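PDB 5YZW: Ifi204 from Mus musculus domesticus, which probably serves as an interferon-inducible innate immune sensor that recognises DNA through its HIN domain. Local coordinates for residues 51-54 / 55-58; 23-26 / 27-30. All coordinates share one frame; numbering follows the deposited sequence.

Contact 1: residues 51-54 / 55-58; sequences TALK and SKFI
The 3-10 turn in the loop between strands 43-48 and 62-71 brings Phe57, four residues after Leu53, alongside it, with ring atoms CD1 and CE1 near Leu53 CB. Leu53 O is the hub of the backbone closure. Lys56 N donates to Leu53 O at 2.8 Å from above the carbonyl plane, and Phe57 N meets the same oxygen at 3.2 Å with a C=O...N angle of 164°, so two donors from different directions grip one oxygen. A weak bond runs from Phe57 N to Lys54 O, and a water donating to both Lys54 O and Phe57 O bridges the exit, where Phe57 centres an inverse gamma turn. With CG anti to its carbonyl carbon (chi1 -77°), the Phe57 ring presents its edge to Leu53 O, which lies in the ring plane 3.5 Å from Phe57 CD1. Leu53 also meets the Lys56 chain, Leu53 CD2 to Lys56 CD at 4.0 Å. A second water donates to Ala52 O and also hydrogen-bonds Ser55 OG. Both buried side chains reach Val48 and Ile77, and Phe57 also meets Phe33 edge-to-face. The turn occupies the place, between the third and fourth long strands, where many OB folds carry a barrel-capping helix.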
loop_
_atom_site.group_PDB
_atom_site.type_symbol
_atom_site.label_atom_id
_atom_site.label_comp_id
_atom_site.label_asym_id
_atom_site.label_seq_id
_atom_site.Cartn_x
_atom_site.Cartn_y
_atom_site.Cartn_z
ATOM N N THR A 51 -1.268 -0.499 15.596
ATOM C CA THR A 51 -2.185 -1.483 15.044
ATOM C C THR A 51 -3.338 -1.795 15.975
ATOM O O THR A 51 -4.222 -2.578 15.593
ATOM C CB THR A 51 -1.420 -2.760 14.647
ATOM O OG1 THR A 51 -0.726 -3.289 15.784
ATOM C CG2 THR A 51 -0.409 -2.411 13.571
ATOM N N ALA A 52 -3.396 -1.176 17.159
ATOM C CA ALA A 52 -4.643 -1.239 17.914
ATOM C C ALA A 52 -5.804 -0.732 17.071
ATOM O O ALA A 52 -6.944 -1.178 17.243
ATOM C CB ALA A 52 -4.544 -0.440 19.220
ATOM N N LEU A 53 -5.521 0.157 16.125
ATOM C CA LEU A 53 -6.540 0.726 15.251
ATOM C C LEU A 53 -7.117 -0.273 14.249
ATOM O O LEU A 53 -8.029 0.104 13.501
ATOM C CB LEU A 53 -5.952 1.926 14.511
ATOM C CG LEU A 53 -5.769 3.173 15.376
ATOM C CD1 LEU A 53 -5.035 4.272 14.610
ATOM C CD2 LEU A 53 -7.139 3.665 15.809
ATOM N N LYS A 54 -6.617 -1.518 14.213
ATOM C CA LYS A 54 -7.185 -2.533 13.329
ATOM C C LYS A 54 -8.708 -2.618 13.469
ATOM O O LYS A 54 -9.426 -2.740 12.469
ATOM C CB LYS A 54 -6.526 -3.888 13.623
ATOM C CG LYS A 54 -7.113 -5.092 12.898
ATOM C CD LYS A 54 -6.563 -6.393 13.517
ATOM C CE LYS A 54 -7.142 -7.623 12.844
ATOM N NZ LYS A 54 -6.394 -8.860 13.206
ATOM N N SER A 55 -9.226 -2.514 14.696
ATOM C CA SER A 55 -10.673 -2.573 14.903
ATOM C C SER A 55 -11.433 -1.408 14.279
ATOM O O SER A 55 -12.656 -1.493 14.156
ATOM C CB SER A 55 -11.006 -2.621 16.398
ATOM O OG SER A 55 -10.546 -1.451 17.048
ATOM N N LYS A 56 -10.769 -0.332 13.880
ATOM C CA LYS A 56 -11.479 0.784 13.267
ATOM C C LYS A 56 -11.292 0.894 11.760
ATOM O O LYS A 56 -12.131 1.512 11.083
ATOM C CB LYS A 56 -11.061 2.101 13.932
ATOM C CG LYS A 56 -11.649 2.220 15.343
ATOM C CD LYS A 56 -11.095 3.410 16.095
ATOM C CE LYS A 56 -11.449 3.317 17.578
ATOM N NZ LYS A 56 -11.019 4.555 18.289
ATOM N N PHE A 57 -10.242 0.300 11.206
ATOM C CA PHE A 57 -10.065 0.331 9.758
ATOM C C PHE A 57 -10.716 -0.915 9.152
ATOM O O PHE A 57 -10.065 -1.826 8.626
ATOM C CB PHE A 57 -8.591 0.464 9.407
ATOM C CG PHE A 57 -8.063 1.855 9.584
ATOM C CD1 PHE A 57 -7.744 2.336 10.853
ATOM C CD2 PHE A 57 -7.916 2.701 8.487
ATOM C CE1 PHE A 57 -7.257 3.631 11.011
ATOM C CE2 PHE A 57 -7.435 3.991 8.634
ATOM C CZ PHE A 57 -7.100 4.462 9.900
ATOM N N ILE A 58 -12.036 -0.934 9.270
ATOM C CA ILE A 58 -12.889 -1.949 8.661
ATOM C C ILE A 58 -13.479 -1.351 7.390
ATOM O O ILE A 58 -14.032 -0.250 7.450
ATOM C CB ILE A 58 -14.009 -2.385 9.619
ATOM C CG1 ILE A 58 -13.416 -2.888 10.931
ATOM C CG2 ILE A 58 -14.897 -3.435 8.967
ATOM C CD1 ILE A 58 -12.459 -4.035 10.737
HETATM O O HOH W 1 -8.880 0.937 18.302
HETATM O O HOH W 2 -8.433 -3.570 9.956
#

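Contact 2: residues 23-26 / 27-30; sequences TYDL and KEDK
Lys30 packs across Tyr24 and Asp25 where strands 11-25 and 30-38 join in a beta hairpin. Asp25 and Lys30 form an antiparallel hydrogen-bonded pair: Lys30 N donates to Asp25 O at 3.1 Å, and Lys30 O in turn receives Tyr24 N at 3.0 Å. The Lys30 side chain can be traced outward from this closure. Lys30 CB meets both neighbours, 3.6 Å from Tyr24 CZ and 3.8 Å from Asp25 CB. CG remains beside Asp25 CB, after which Lys30 CD passes the phenol oxygen, 3.5 Å from Tyr24 OH. Lys30 CE then comes 3.9 Å from Asp25 OD2, but NZ runs on beyond contact with that carboxylate. The opposite charges may still attract, although OD2 already forms a salt bridge with Arg186. Tyr24 is placed for this packing by a chi1 of 68°, which sets the ring between its own N and carbonyl carbon; it also meets His187 edge-to-face.

The other carboxylate oxygen works inside the loop. Because Asp25 CG lies anti to the backbone N (chi1 178°), OD1 turns toward the following residues, where Lys27 N donates to Asp25 OD1 at 3.0 Å. This i to i+2 bond defines an Asx turn, and a weak bond from Glu28 N adds a second hold on OD1. The Glu28 carboxylate near Asp25 OD2 would probably be repelled by it, which the Arg186 salt bridge may offset. Asp29, in the left-handed helical region (phi 56°), completes the reversal and leads into Lys30. Across from it the Thr23 methyl approaches the Asp29 carboxylate, while Thr23 OG1 is bonded to Arg31. Residues 26-29 thus form a four-residue hairpin loop, three in the right-handed helical region and one in the left-handed, with an Asx turn at its entry, joining the first two long strands of the OB barrel.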
loop_
_atom_site.group_PDB
_atom_site.type_symbol
_atom_site.label_atom_id
_atom_site.label_comp_id
_atom_site.label_asym_id
_atom_site.label_seq_id
_atom_site.Cartn_x
_atom_site.Cartn_y
_atom_site.Cartn_z
ATOM N N THR A 23 4.593 -7.400 10.752
ATOM C CA THR A 23 5.827 -6.942 11.370
ATOM C C THR A 23 6.763 -6.389 10.307
ATOM O O THR A 23 7.190 -7.119 9.408
ATOM C CB THR A 23 6.481 -8.101 12.125
ATOM O OG1 THR A 23 5.481 -8.817 12.870
ATOM C CG2 THR A 23 7.590 -7.619 13.039
ATOM N N TYR A 24 7.079 -5.103 10.409
ATOM C CA TYR A 24 7.971 -4.471 9.453
ATOM C C TYR A 24 9.362 -4.243 10.018
ATOM O O TYR A 24 10.298 -4.026 9.246
ATOM C CB TYR A 24 7.383 -3.142 8.966
ATOM C CG TYR A 24 7.316 -2.050 10.008
ATOM C CD1 TYR A 24 6.231 -1.953 10.885
ATOM C CD2 TYR A 24 8.327 -1.102 10.104
ATOM C CE1 TYR A 24 6.172 -0.949 11.850
ATOM C CE2 TYR A 24 8.272 -0.090 11.053
ATOM C CZ TYR A 24 7.192 -0.020 11.921
ATOM O OH TYR A 24 7.138 0.966 12.866
ATOM N N ASP A 25 9.525 -4.290 11.336
ATOM C CA ASP A 25 10.846 -4.263 11.963
ATOM C C ASP A 25 10.907 -5.499 12.857
ATOM O O ASP A 25 10.320 -5.517 13.947
ATOM C CB ASP A 25 11.064 -2.948 12.717
ATOM C CG ASP A 25 12.408 -2.879 13.439
ATOM O OD1 ASP A 25 12.976 -3.933 13.788
ATOM O OD2 ASP A 25 12.902 -1.749 13.655
ATOM N N LEU A 26 11.609 -6.540 12.388
ATOM C CA LEU A 26 11.606 -7.808 13.109
ATOM C C LEU A 26 12.376 -7.733 14.417
ATOM O O LEU A 26 12.124 -8.547 15.309
ATOM C CB LEU A 26 12.184 -8.936 12.245
ATOM C CG LEU A 26 11.216 -9.609 11.263
ATOM C CD1 LEU A 26 11.912 -10.730 10.476
ATOM C CD2 LEU A 26 9.958 -10.125 11.962
ATOM N N LYS A 27 13.292 -6.772 14.555
ATOM C CA LYS A 27 14.121 -6.699 15.756
ATOM C C LYS A 27 13.285 -6.375 16.988
ATOM O O LYS A 27 13.439 -7.013 18.038
ATOM C CB LYS A 27 15.222 -5.656 15.569
ATOM C CG LYS A 27 16.152 -5.507 16.764
ATOM C CD LYS A 27 17.509 -4.951 16.332
ATOM C CE LYS A 27 18.380 -4.620 17.537
ATOM N NZ LYS A 27 19.707 -4.072 17.128
ATOM N N GLU A 28 12.399 -5.379 16.875
ATOM C CA GLU A 28 11.548 -4.932 17.974
ATOM C C GLU A 28 10.072 -5.230 17.732
ATOM O O GLU A 28 9.219 -4.681 18.429
ATOM C CB GLU A 28 11.738 -3.436 18.244
ATOM C CG GLU A 28 13.136 -2.936 17.915
ATOM C CD GLU A 28 13.506 -1.636 18.623
ATOM O OE1 GLU A 28 13.361 -1.561 19.862
ATOM O OE2 GLU A 28 13.953 -0.691 17.935
ATOM N N ASP A 29 9.761 -6.107 16.777
ATOM C CA ASP A 29 8.398 -6.580 16.550
ATOM C C ASP A 29 7.455 -5.398 16.317
ATOM O O ASP A 29 6.311 -5.387 16.779
ATOM C CB ASP A 29 7.929 -7.459 17.719
ATOM C CG ASP A 29 6.628 -8.182 17.428
ATOM O OD1 ASP A 29 6.565 -8.855 16.373
ATOM O OD2 ASP A 29 5.630 -7.998 18.195
ATOM N N LYS A 30 7.954 -4.377 15.612
ATOM C CA LYS A 30 7.131 -3.218 15.280
ATOM C C LYS A 30 6.098 -3.598 14.225
ATOM O O LYS A 30 6.415 -4.284 13.247
ATOM C CB LYS A 30 7.993 -2.064 14.770
ATOM C CG LYS A 30 8.962 -1.477 15.791
ATOM C CD LYS A 30 9.269 -0.013 15.450
ATOM C CE LYS A 30 10.623 0.401 16.014
ATOM N NZ LYS A 30 10.818 1.875 15.941
#

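In the fold
From the N terminus, strand 11-25 runs into contact 2, which closes the hairpin joining it to strand 30-38. The chain then passes through strand 43-48 and reaches contact 1, which closes the helical turn preceding strand 62-71. The two are in series, neither nested nor crossed; the centres of contact 1 and contact 2 lie about 18 Å apart, and the nearest atoms of contact 1 and contact 2 are about 7 Å apart. They are joined through shared strands: Phe57 and Thr51 of contact 1 pack on strands 11-25 and 30-38, the pair contact 2 connects. Contact 1 thus ties the barrel end together, whereas contact 2 reaches through Arg186 and His187 to the loop between strands 180-183 and 189-192 of the second barrel.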